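Local coordinates for protein trehalose-6-phosphate phosphatase (Neosartorya fumigata, PDB 5DXL) that belongs to the trehalose-phosphatase family of the HAD clan and folds round a largely parallel beta sheet flanked by helices, with a smaller antiparallel sheet beside it, at residues D26-T30 with L215-D221; V62-R68 with L83-H89; N189-A195 with D221-A227; F239-A245 with S253-P259. All coordinates share one frame. Residues are numbered along the deposited sequence.

How the interactions relate
Interactions 1, 2 and 4 all reach the same mixed beta sheet, whereas interaction 3 pairs two helices lying against it. Interactions 1 and 2 are buried; interaction 3 is partly so, and interaction 4, at the edge strand 254-256, mixes buried and exposed residues. Interactions 2 and 4 are parallel strand pairs on opposite sides of the central strands, about 19 Å apart between centres. Interaction 1 lies between them and is acidic rather than apolar. Its charges are shared with its neighbours: R68 of interaction 2 forms a salt bridge with D28, and K190 of interaction 3 does so with D26 and D221. Interaction 1 also meets interaction 4, where G216 and V243 pair through their backbones.

Interaction 1: residues D26-T30 with L215-D221; sequences DYDGT and LGDDFTD
Two signature sequences of the HAD fold meet here at the C-terminal end of the central parallel strands: DYDGT fits motif I (DxDGT) and GDDFTD fits motif IV (GDDxxD). Segment 26-30 is a loop just past strand 21-25; segment 215-221 leaves strand 211-216, then takes helical backbone angles at 219-221. D26 and G216 are the closest CA pair (5.0 Å). L215 O accepts from D26 N (3.0 Å, 170°), and L215 CB packs on T30 CG2 (3.8 Å). G216 CA runs past T30 OG1 (3.4 Å). D217, chi1 p, brings OD1 to T30 OG1 in a weak hydrogen bond of 3.1 Å; its CB lies 3.4 Å from G29 O, and G29 (phi 76°) has no space for a CB, which would strike D217 OD2. D218, also p, accepts D221 N at OD1 (2.8 Å), an Asx motif, and T220 OG1 at the same atom (2.9 Å). D221, chi1 m, completes the acidic cluster, a crowding characteristic of the HAD active-site pocket. K190 bridges D26 OD1 and D221 OD1, while R68 pairs with D28. D26, chi1 t, sets its OD2 just 2.5 Å from D221 OD2, close enough that one acid is probably protonated.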
# COMPACT_ATOMS: atom_id res chain seq x y z
N ASP A 26 2.50 -4.44 -3.16
CA ASP A 26 3.52 -3.86 -2.30
C ASP A 26 4.86 -4.24 -2.94
O ASP A 26 4.92 -5.16 -3.76
CB ASP A 26 3.39 -4.39 -0.86
CG ASP A 26 4.18 -3.58 0.17
OD1 ASP A 26 4.89 -2.63 -0.18
OD2 ASP A 26 4.08 -3.92 1.36
N TYR A 27 5.93 -3.51 -2.62
CA TYR A 27 7.23 -3.81 -3.20
C TYR A 27 8.10 -4.62 -2.22
O TYR A 27 8.27 -5.83 -2.39
CB TYR A 27 7.95 -2.53 -3.65
CG TYR A 27 9.32 -2.84 -4.17
CD1 TYR A 27 9.47 -3.57 -5.34
CD2 TYR A 27 10.46 -2.45 -3.48
CE1 TYR A 27 10.72 -3.91 -5.82
CE2 TYR A 27 11.73 -2.79 -3.95
CZ TYR A 27 11.84 -3.52 -5.12
OH TYR A 27 13.09 -3.85 -5.60
N ASP A 28 8.64 -3.97 -1.21
CA ASP A 28 9.49 -4.67 -0.25
C ASP A 28 8.75 -5.79 0.45
O ASP A 28 7.60 -5.62 0.85
CB ASP A 28 10.04 -3.69 0.79
CG ASP A 28 11.06 -2.75 0.20
OD1 ASP A 28 12.19 -3.20 -0.08
OD2 ASP A 28 10.73 -1.56 -0.01
N GLY A 29 9.40 -6.94 0.59
CA GLY A 29 8.76 -8.10 1.21
C GLY A 29 7.76 -8.85 0.35
O GLY A 29 7.28 -9.92 0.73
N THR A 30 7.45 -8.29 -0.82
CA THR A 30 6.40 -8.83 -1.67
C THR A 30 6.97 -9.18 -3.04
O THR A 30 6.91 -10.34 -3.45
CB THR A 30 5.23 -7.82 -1.80
OG1 THR A 30 4.68 -7.57 -0.51
CG2 THR A 30 4.13 -8.38 -2.70
N LEU A 215 -1.33 -8.05 -3.86
CA LEU A 215 -0.28 -8.79 -3.14
C LEU A 215 0.44 -7.91 -2.13
O LEU A 215 0.84 -6.78 -2.44
CB LEU A 215 0.74 -9.36 -4.13
CG LEU A 215 0.29 -10.62 -4.88
CD1 LEU A 215 0.93 -10.68 -6.26
CD2 LEU A 215 0.72 -11.82 -4.06
N GLY A 216 0.65 -8.45 -0.93
CA GLY A 216 1.35 -7.72 0.11
C GLY A 216 1.71 -8.63 1.26
O GLY A 216 1.02 -9.63 1.51
N ASP A 217 2.76 -8.28 1.99
CA ASP A 217 3.26 -9.14 3.06
C ASP A 217 3.00 -8.63 4.47
O ASP A 217 3.12 -9.39 5.42
CB ASP A 217 4.77 -9.34 2.92
CG ASP A 217 5.54 -8.06 3.13
OD1 ASP A 217 5.19 -7.05 2.48
OD2 ASP A 217 6.50 -8.05 3.93
N ASP A 218 2.69 -7.35 4.61
CA ASP A 218 2.74 -6.77 5.95
C ASP A 218 1.40 -6.30 6.50
O ASP A 218 0.35 -6.48 5.88
CB ASP A 218 3.78 -5.63 5.99
CG ASP A 218 3.38 -4.37 5.21
OD1 ASP A 218 2.19 -4.12 4.93
OD2 ASP A 218 4.29 -3.58 4.89
N PHE A 219 1.45 -5.70 7.69
CA PHE A 219 0.26 -5.28 8.41
C PHE A 219 -0.50 -4.19 7.65
O PHE A 219 -1.73 -4.20 7.63
CB PHE A 219 0.66 -4.79 9.81
CG PHE A 219 -0.50 -4.39 10.68
CD1 PHE A 219 -1.20 -5.33 11.41
CD2 PHE A 219 -0.87 -3.05 10.80
CE1 PHE A 219 -2.27 -4.96 12.22
CE2 PHE A 219 -1.93 -2.67 11.61
CZ PHE A 219 -2.63 -3.63 12.32
N THR A 220 0.23 -3.28 7.01
CA THR A 220 -0.39 -2.21 6.25
C THR A 220 -1.07 -2.74 4.99
O THR A 220 -2.09 -2.20 4.54
CB THR A 220 0.65 -1.11 5.84
OG1 THR A 220 1.27 -1.43 4.59
CG2 THR A 220 1.71 -0.96 6.92
N ASP A 221 -0.52 -3.81 4.42
CA ASP A 221 -1.09 -4.40 3.23
C ASP A 221 -2.44 -5.06 3.51
O ASP A 221 -3.26 -5.20 2.60
CB ASP A 221 -0.12 -5.42 2.64
CG ASP A 221 1.11 -4.76 2.06
OD1 ASP A 221 0.99 -3.63 1.57
OD2 ASP A 221 2.18 -5.39 2.10

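Interaction 2: residues V62-R68 with L83-H89; sequences VWIISGR and LGLSAEH
Strands 62-65 and 84-87 run parallel, their axes 11° apart and 4.7 Å at closest, with W63 opposite G84, I64 opposite L85 and I65 opposite S86. Backbone hydrogen bonds alternate: G84 N to V62 O (2.8 Å), I64 N to G84 O (2.9 Å), S86 N to I64 O (2.8 Å), S66 N to S86 O (2.9 Å). Beyond the strands, E88 N reaches R68 O (2.8 Å). W63, chi1 m, folds its six-membered ring over G84 CA, a CH-pi contact of 3.6 Å to the centroid that would exclude a CB. I64 CG1 meets L85 CD2 (3.9 Å) on the other face, and V62 CG1 meets L83 CD2 (3.6 Å). The H89 ring lies over G67 CA (3.7 Å to its centroid). A water bridges S66 O (2.8 Å) and S86 OG (2.7 Å). S66 OG accepts R68 N (2.9 Å), an ST turn. Helix 70-77 connects the strands in a beta-alpha-beta unit, and S66, just past its strand, fits the position of HAD motif II.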
# COMPACT_ATOMS: atom_id res chain seq x y z
N VAL A 62 -1.12 -1.81 -13.78
CA VAL A 62 -0.17 -2.37 -12.82
C VAL A 62 0.31 -1.28 -11.87
O VAL A 62 0.91 -0.29 -12.31
CB VAL A 62 1.03 -3.03 -13.53
CG1 VAL A 62 1.97 -3.66 -12.51
CG2 VAL A 62 0.55 -4.10 -14.52
N TRP A 63 0.05 -1.48 -10.58
CA TRP A 63 0.39 -0.50 -9.55
C TRP A 63 1.39 -1.04 -8.55
O TRP A 63 1.24 -2.17 -8.06
CB TRP A 63 -0.87 -0.05 -8.80
CG TRP A 63 -1.67 0.93 -9.60
CD1 TRP A 63 -2.61 0.65 -10.54
CD2 TRP A 63 -1.55 2.36 -9.55
NE1 TRP A 63 -3.11 1.83 -11.07
CE2 TRP A 63 -2.47 2.89 -10.48
CE3 TRP A 63 -0.76 3.24 -8.80
CZ2 TRP A 63 -2.62 4.26 -10.67
CZ3 TRP A 63 -0.92 4.60 -9.00
CH2 TRP A 63 -1.84 5.09 -9.93
N ILE A 64 2.40 -0.23 -8.24
CA ILE A 64 3.31 -0.49 -7.13
C ILE A 64 2.92 0.47 -6.00
O ILE A 64 2.90 1.69 -6.21
CB ILE A 64 4.79 -0.26 -7.53
CG1 ILE A 64 5.16 -1.00 -8.82
CG2 ILE A 64 5.74 -0.67 -6.39
CD1 ILE A 64 4.87 -2.49 -8.79
N ILE A 65 2.59 -0.07 -4.82
CA ILE A 65 2.09 0.74 -3.71
C ILE A 65 3.04 0.52 -2.54
O ILE A 65 2.99 -0.50 -1.88
CB ILE A 65 0.64 0.36 -3.36
CG1 ILE A 65 -0.24 0.49 -4.60
CG2 ILE A 65 0.09 1.26 -2.24
CD1 ILE A 65 -1.63 -0.09 -4.43
N SER A 66 3.90 1.51 -2.30
CA SER A 66 5.12 1.29 -1.52
C SER A 66 5.43 2.40 -0.52
O SER A 66 5.06 3.55 -0.73
CB SER A 66 6.30 1.13 -2.50
OG SER A 66 7.54 1.10 -1.83
N GLY A 67 6.12 2.05 0.57
CA GLY A 67 6.59 3.05 1.50
C GLY A 67 7.84 3.77 1.02
O GLY A 67 8.26 4.76 1.62
N ARG A 68 8.43 3.27 -0.06
CA ARG A 68 9.67 3.84 -0.56
C ARG A 68 9.52 5.27 -1.04
O ARG A 68 8.44 5.68 -1.47
CB ARG A 68 10.21 3.00 -1.73
CG ARG A 68 10.68 1.62 -1.35
CD ARG A 68 12.09 1.64 -0.80
NE ARG A 68 12.64 0.29 -0.81
CZ ARG A 68 13.93 0.01 -0.78
NH1 ARG A 68 14.83 0.99 -0.71
NH2 ARG A 68 14.33 -1.26 -0.81
N LEU A 83 3.75 1.73 -15.55
CA LEU A 83 3.51 1.45 -14.13
C LEU A 83 2.86 2.63 -13.45
O LEU A 83 3.33 3.76 -13.58
CB LEU A 83 4.80 1.13 -13.39
CG LEU A 83 5.51 -0.19 -13.65
CD1 LEU A 83 6.76 -0.23 -12.75
CD2 LEU A 83 4.59 -1.35 -13.32
N GLY A 84 1.80 2.35 -12.70
CA GLY A 84 1.32 3.31 -11.72
C GLY A 84 2.19 3.20 -10.48
O GLY A 84 2.51 2.10 -10.04
N LEU A 85 2.60 4.34 -9.92
CA LEU A 85 3.49 4.34 -8.75
C LEU A 85 2.88 5.13 -7.60
O LEU A 85 2.48 6.27 -7.78
CB LEU A 85 4.87 4.91 -9.11
CG LEU A 85 5.58 4.17 -10.25
CD1 LEU A 85 6.82 4.96 -10.66
CD2 LEU A 85 5.95 2.73 -9.85
N SER A 86 2.81 4.51 -6.43
CA SER A 86 2.38 5.18 -5.20
C SER A 86 3.54 5.10 -4.22
O SER A 86 3.96 4.01 -3.84
CB SER A 86 1.12 4.52 -4.63
OG SER A 86 0.82 5.03 -3.33
N ALA A 87 4.09 6.26 -3.87
CA ALA A 87 5.31 6.31 -3.06
C ALA A 87 5.07 7.03 -1.74
O ALA A 87 4.10 7.79 -1.61
CB ALA A 87 6.44 7.00 -3.83
N GLU A 88 5.95 6.77 -0.78
CA GLU A 88 5.99 7.50 0.49
C GLU A 88 4.64 7.42 1.20
O GLU A 88 4.09 8.43 1.64
CB GLU A 88 6.43 8.95 0.26
CG GLU A 88 7.84 9.01 -0.29
CD GLU A 88 8.42 10.41 -0.39
OE1 GLU A 88 8.16 11.24 0.51
OE2 GLU A 88 9.15 10.68 -1.37
N HIS A 89 4.11 6.21 1.28
CA HIS A 89 2.88 5.95 2.01
C HIS A 89 1.72 6.82 1.53
O HIS A 89 1.07 7.52 2.31
CB HIS A 89 3.11 6.14 3.52
CG HIS A 89 4.22 5.29 4.06
ND1 HIS A 89 5.52 5.74 4.17
CD2 HIS A 89 4.23 4.00 4.48
CE1 HIS A 89 6.28 4.77 4.66
NE2 HIS A 89 5.52 3.71 4.86
O HOH W 1 2.39 4.44 -1.17

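Interaction 3: residues N189-A195 with D221-A227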
# COMPACT_ATOMS: atom_id res chain seq x y z
N ASN A 189 -3.47 5.50 4.50
CA ASN A 189 -3.91 4.12 4.65
C ASN A 189 -4.00 3.41 3.29
O ASN A 189 -4.63 3.91 2.36
CB ASN A 189 -5.27 4.09 5.37
CG ASN A 189 -5.73 2.70 5.72
OD1 ASN A 189 -6.19 1.95 4.86
ND2 ASN A 189 -5.63 2.34 6.99
N LYS A 190 -3.36 2.24 3.18
CA LYS A 190 -3.30 1.53 1.91
C LYS A 190 -4.66 1.06 1.40
O LYS A 190 -4.86 0.88 0.20
CB LYS A 190 -2.34 0.33 2.01
CG LYS A 190 -0.95 0.67 1.54
CD LYS A 190 -0.07 -0.56 1.41
CE LYS A 190 1.35 -0.12 1.11
NZ LYS A 190 2.28 -1.26 0.94
N GLY A 191 -5.59 0.87 2.33
CA GLY A 191 -6.94 0.51 1.95
C GLY A 191 -7.62 1.66 1.24
O GLY A 191 -8.38 1.49 0.30
N PHE A 192 -7.33 2.87 1.72
CA PHE A 192 -7.85 4.07 1.10
C PHE A 192 -7.30 4.11 -0.31
O PHE A 192 -8.02 4.28 -1.30
CB PHE A 192 -7.44 5.31 1.91
CG PHE A 192 -7.96 6.61 1.37
CD1 PHE A 192 -7.35 7.23 0.29
CD2 PHE A 192 -9.06 7.23 1.96
CE1 PHE A 192 -7.83 8.43 -0.21
CE2 PHE A 192 -9.54 8.43 1.47
CZ PHE A 192 -8.92 9.03 0.38
N ILE A 193 -5.99 3.90 -0.40
CA ILE A 193 -5.32 3.86 -1.68
C ILE A 193 -5.96 2.82 -2.62
O ILE A 193 -6.35 3.15 -3.72
CB ILE A 193 -3.81 3.58 -1.49
CG1 ILE A 193 -3.18 4.72 -0.65
CG2 ILE A 193 -3.12 3.41 -2.84
CD1 ILE A 193 -1.74 4.43 -0.13
N ALA A 194 -6.12 1.58 -2.15
CA ALA A 194 -6.70 0.49 -2.95
C ALA A 194 -8.18 0.67 -3.34
O ALA A 194 -8.60 0.29 -4.43
CB ALA A 194 -6.54 -0.84 -2.20
N ALA A 195 -8.98 1.21 -2.43
CA ALA A 195 -10.39 1.42 -2.74
C ALA A 195 -10.52 2.47 -3.83
O ALA A 195 -11.33 2.34 -4.73
CB ALA A 195 -11.16 1.85 -1.50
N ASP A 221 -0.52 -3.81 4.42
CA ASP A 221 -1.09 -4.40 3.23
C ASP A 221 -2.44 -5.06 3.51
O ASP A 221 -3.26 -5.20 2.60
CB ASP A 221 -0.12 -5.42 2.64
CG ASP A 221 1.11 -4.76 2.06
OD1 ASP A 221 0.99 -3.63 1.57
OD2 ASP A 221 2.18 -5.39 2.10
N GLU A 222 -2.65 -5.46 4.75
CA GLU A 222 -3.93 -6.02 5.18
C GLU A 222 -5.09 -5.08 4.85
O GLU A 222 -6.20 -5.53 4.55
CB GLU A 222 -3.90 -6.34 6.68
CG GLU A 222 -2.96 -7.49 7.03
CD GLU A 222 -3.50 -8.83 6.55
OE1 GLU A 222 -4.71 -9.08 6.70
OE2 GLU A 222 -2.70 -9.62 6.00
N ASP A 223 -4.84 -3.77 4.88
CA ASP A 223 -5.91 -2.81 4.62
C ASP A 223 -6.34 -2.84 3.15
O ASP A 223 -7.49 -2.56 2.83
CB ASP A 223 -5.47 -1.40 5.04
CG ASP A 223 -5.45 -1.22 6.57
OD1 ASP A 223 -6.27 -1.86 7.27
OD2 ASP A 223 -4.60 -0.45 7.06
N MSE A 224 -5.42 -3.20 2.24
CA MSE A 224 -5.78 -3.40 0.84
C MSE A 224 -6.76 -4.56 0.71
O MSE A 224 -7.75 -4.46 -0.02
CB MSE A 224 -4.55 -3.67 -0.04
CG MSE A 224 -3.57 -2.51 -0.07
SE MSE A 224 -2.29 -2.66 -1.54
CE MSE A 224 -1.30 -4.24 -0.91
N PHE A 225 -6.47 -5.66 1.41
CA PHE A 225 -7.32 -6.85 1.34
C PHE A 225 -8.70 -6.53 1.91
O PHE A 225 -9.72 -6.93 1.34
CB PHE A 225 -6.71 -8.03 2.11
CG PHE A 225 -5.28 -8.33 1.77
CD1 PHE A 225 -4.79 -8.18 0.48
CD2 PHE A 225 -4.41 -8.77 2.76
CE1 PHE A 225 -3.45 -8.47 0.18
CE2 PHE A 225 -3.07 -9.05 2.48
CZ PHE A 225 -2.59 -8.90 1.19
N ARG A 226 -8.73 -5.79 3.02
CA ARG A 226 -9.99 -5.33 3.61
C ARG A 226 -10.79 -4.51 2.62
O ARG A 226 -11.99 -4.72 2.47
CB ARG A 226 -9.73 -4.49 4.86
CG ARG A 226 -9.46 -5.29 6.09
CD ARG A 226 -9.49 -4.43 7.37
NE ARG A 226 -8.95 -5.21 8.48
CZ ARG A 226 -7.67 -5.21 8.84
NH1 ARG A 226 -6.81 -4.43 8.21
NH2 ARG A 226 -7.26 -5.97 9.85
N ALA A 227 -10.13 -3.57 1.96
CA ALA A 227 -10.82 -2.72 1.00
C ALA A 227 -11.42 -3.52 -0.14
O ALA A 227 -12.53 -3.23 -0.60
CB ALA A 227 -9.86 -1.66 0.46
O HOH W 2 -2.58 0.61 5.49
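K190 lays the start of its side chain against selenomethionine M224, CB to CG 3.7 Å, while its extended chain (chi2 to chi4 all t) carries NZ to D221 OD1, at the N-terminal side of segment 222-227, a salt bridge of 2.8 Å. The same NZ pairs with D26 OD1 and donates to I65 O, so this buried ammonium joins three separate parts of the chain. Further along, the two helical segments, 190-195 and 222-227, cross at -42° with their axes 7.3 Å apart at closest. Small residues allow that approach: G191 CA sits 3.2 Å from D223 O, where a CB would clash, and A227 CB reaches G191 O (3.5 Å), A194 CB (4.3 Å) and A195 CB (4.2 Å). A194 CB also touches M224 CG (4.0 Å). At the more open edge the contact turns polar. N189 is the N-cap of helix 190-199, its OD1 accepting from G191 N (2.8 Å), and its ND2 makes a weak hydrogen bond to D223 OD2 (3.0 Å). A water accepts from K190 N (2.9 Å) and donates to D223 OD2 (2.8 Å). I193 and M224 pack on I65 of the central sheet, so the pair covers one face of it. A lysine at the start of a helix, directed at the aspartates of the DxD and GDDxxD sequences, fits motif III of the HAD fold.

Interaction 4: residues F239-A245 with S253-P259; sequences FSVTVGA and SWHLLEP
W254 and V243 bury the most surface in this edge pairing, where strand 254-256 extends the central sheet beside strand 239-243. The strands are parallel and twisted 44°, axes 4.4 Å apart at closest, with V241 opposite W254, T242 opposite H255 and V243 opposite L256. S240 O accepts from both S253 N (3.0 Å) and W254 N (3.3 Å); then T242 N binds W254 O (3.0 Å), L256 N binds T242 O (2.9 Å) and G244 N binds L256 O (2.9 Å). W254, chi1 m, packs its CB on V241 CG2 (4.0 Å) and slides its indole beside F239, five-membered ring to phenyl centroid 5.7 Å, planes at 29°, with little overlap. V243, chi1 t, sends CG1 to P259 CD (4.1 Å) at the start of helix 259-270, whose V262 it also meets. On the opposite face T242 CG2 touches H255 CB (3.8 Å), while H255 ND1 bonds T3. Main-chain bonds thus set the strand alignment, and across the segments the side chains add mainly apolar contact.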
# COMPACT_ATOMS: atom_id res chain seq x y z
N PHE A 239 -8.44 -11.62 -6.26
CA PHE A 239 -7.47 -12.47 -5.59
C PHE A 239 -6.62 -11.60 -4.68
O PHE A 239 -5.62 -11.00 -5.11
CB PHE A 239 -6.58 -13.20 -6.61
CG PHE A 239 -7.36 -14.05 -7.58
CD1 PHE A 239 -7.92 -13.49 -8.72
CD2 PHE A 239 -7.51 -15.41 -7.37
CE1 PHE A 239 -8.63 -14.26 -9.62
CE2 PHE A 239 -8.21 -16.20 -8.26
CZ PHE A 239 -8.78 -15.62 -9.39
N SER A 240 -7.02 -11.54 -3.41
CA SER A 240 -6.24 -10.89 -2.36
C SER A 240 -5.31 -11.94 -1.77
O SER A 240 -5.76 -12.97 -1.26
CB SER A 240 -7.14 -10.30 -1.27
OG SER A 240 -7.85 -9.16 -1.75
N VAL A 241 -4.02 -11.67 -1.87
CA VAL A 241 -3.01 -12.67 -1.56
C VAL A 241 -1.95 -12.10 -0.63
O VAL A 241 -1.28 -11.14 -0.98
CB VAL A 241 -2.31 -13.17 -2.85
CG1 VAL A 241 -1.39 -14.35 -2.53
CG2 VAL A 241 -3.32 -13.55 -3.93
N THR A 242 -1.81 -12.68 0.55
CA THR A 242 -0.73 -12.27 1.44
C THR A 242 0.53 -13.07 1.14
O THR A 242 0.46 -14.20 0.65
CB THR A 242 -1.11 -12.44 2.93
OG1 THR A 242 -0.13 -11.77 3.74
CG2 THR A 242 -1.19 -13.92 3.34
N VAL A 243 1.68 -12.48 1.41
CA VAL A 243 2.94 -13.19 1.30
C VAL A 243 3.29 -13.65 2.72
O VAL A 243 3.49 -12.82 3.62
CB VAL A 243 4.03 -12.31 0.68
CG1 VAL A 243 5.36 -13.05 0.64
CG2 VAL A 243 3.60 -11.92 -0.72
N GLY A 244 3.33 -14.96 2.91
CA GLY A 244 3.54 -15.53 4.23
C GLY A 244 3.03 -16.95 4.27
O GLY A 244 2.68 -17.53 3.23
N ALA A 245 2.98 -17.52 5.47
CA ALA A 245 2.65 -18.93 5.62
C ALA A 245 1.16 -19.19 5.57
O ALA A 245 0.34 -18.28 5.78
CB ALA A 245 3.22 -19.45 6.94
N SER A 253 -7.39 -13.97 1.02
CA SER A 253 -8.05 -15.27 0.80
C SER A 253 -7.04 -16.36 0.44
O SER A 253 -7.36 -17.54 0.44
CB SER A 253 -9.10 -15.16 -0.31
OG SER A 253 -10.10 -14.22 0.03
N TRP A 254 -5.82 -15.94 0.10
CA TRP A 254 -4.79 -16.83 -0.40
C TRP A 254 -3.44 -16.39 0.15
O TRP A 254 -3.32 -15.27 0.62
CB TRP A 254 -4.69 -16.78 -1.92
CG TRP A 254 -5.97 -16.92 -2.69
CD1 TRP A 254 -6.77 -15.91 -3.15
CD2 TRP A 254 -6.57 -18.14 -3.13
NE1 TRP A 254 -7.84 -16.43 -3.85
CE2 TRP A 254 -7.74 -17.80 -3.84
CE3 TRP A 254 -6.24 -19.49 -2.98
CZ2 TRP A 254 -8.58 -18.76 -4.40
CZ3 TRP A 254 -7.07 -20.44 -3.54
CH2 TRP A 254 -8.22 -20.07 -4.24
N HIS A 255 -2.43 -17.25 0.03
CA HIS A 255 -1.07 -16.81 0.30
C HIS A 255 -0.12 -17.31 -0.78
O HIS A 255 -0.43 -18.26 -1.51
CB HIS A 255 -0.58 -17.30 1.68
CG HIS A 255 -0.32 -18.77 1.72
ND1 HIS A 255 -1.31 -19.70 1.98
CD2 HIS A 255 0.81 -19.48 1.48
CE1 HIS A 255 -0.80 -20.91 1.91
NE2 HIS A 255 0.48 -20.81 1.61
N LEU A 256 1.03 -16.64 -0.89
CA LEU A 256 2.21 -17.17 -1.57
C LEU A 256 3.34 -17.12 -0.54
O LEU A 256 3.41 -16.17 0.25
CB LEU A 256 2.56 -16.36 -2.82
CG LEU A 256 1.61 -16.52 -4.01
CD1 LEU A 256 1.91 -15.49 -5.11
CD2 LEU A 256 1.70 -17.94 -4.56
N LEU A 257 4.21 -18.12 -0.51
CA LEU A 257 5.14 -18.21 0.62
C LEU A 257 6.22 -17.14 0.61
O LEU A 257 6.58 -16.60 1.67
CB LEU A 257 5.78 -19.61 0.66
CG LEU A 257 4.85 -20.75 1.03
CD1 LEU A 257 5.60 -22.06 0.90
CD2 LEU A 257 4.29 -20.60 2.45
N GLU A 258 6.76 -16.84 -0.57
CA GLU A 258 7.93 -15.97 -0.68
C GLU A 258 7.85 -15.08 -1.90
O GLU A 258 7.13 -15.39 -2.86
CB GLU A 258 9.22 -16.81 -0.78
CG GLU A 258 9.49 -17.73 0.39
CD GLU A 258 9.93 -16.98 1.64
OE1 GLU A 258 10.23 -15.77 1.55
OE2 GLU A 258 9.95 -17.61 2.72
N PRO A 259 8.61 -13.98 -1.90
CA PRO A 259 8.68 -13.16 -3.11
C PRO A 259 9.03 -13.96 -4.38
O PRO A 259 8.53 -13.63 -5.45
CB PRO A 259 9.77 -12.14 -2.77
CG PRO A 259 9.58 -11.93 -1.29
CD PRO A 259 9.26 -13.32 -0.75
O HOH W 3 -9.59 -12.80 -2.62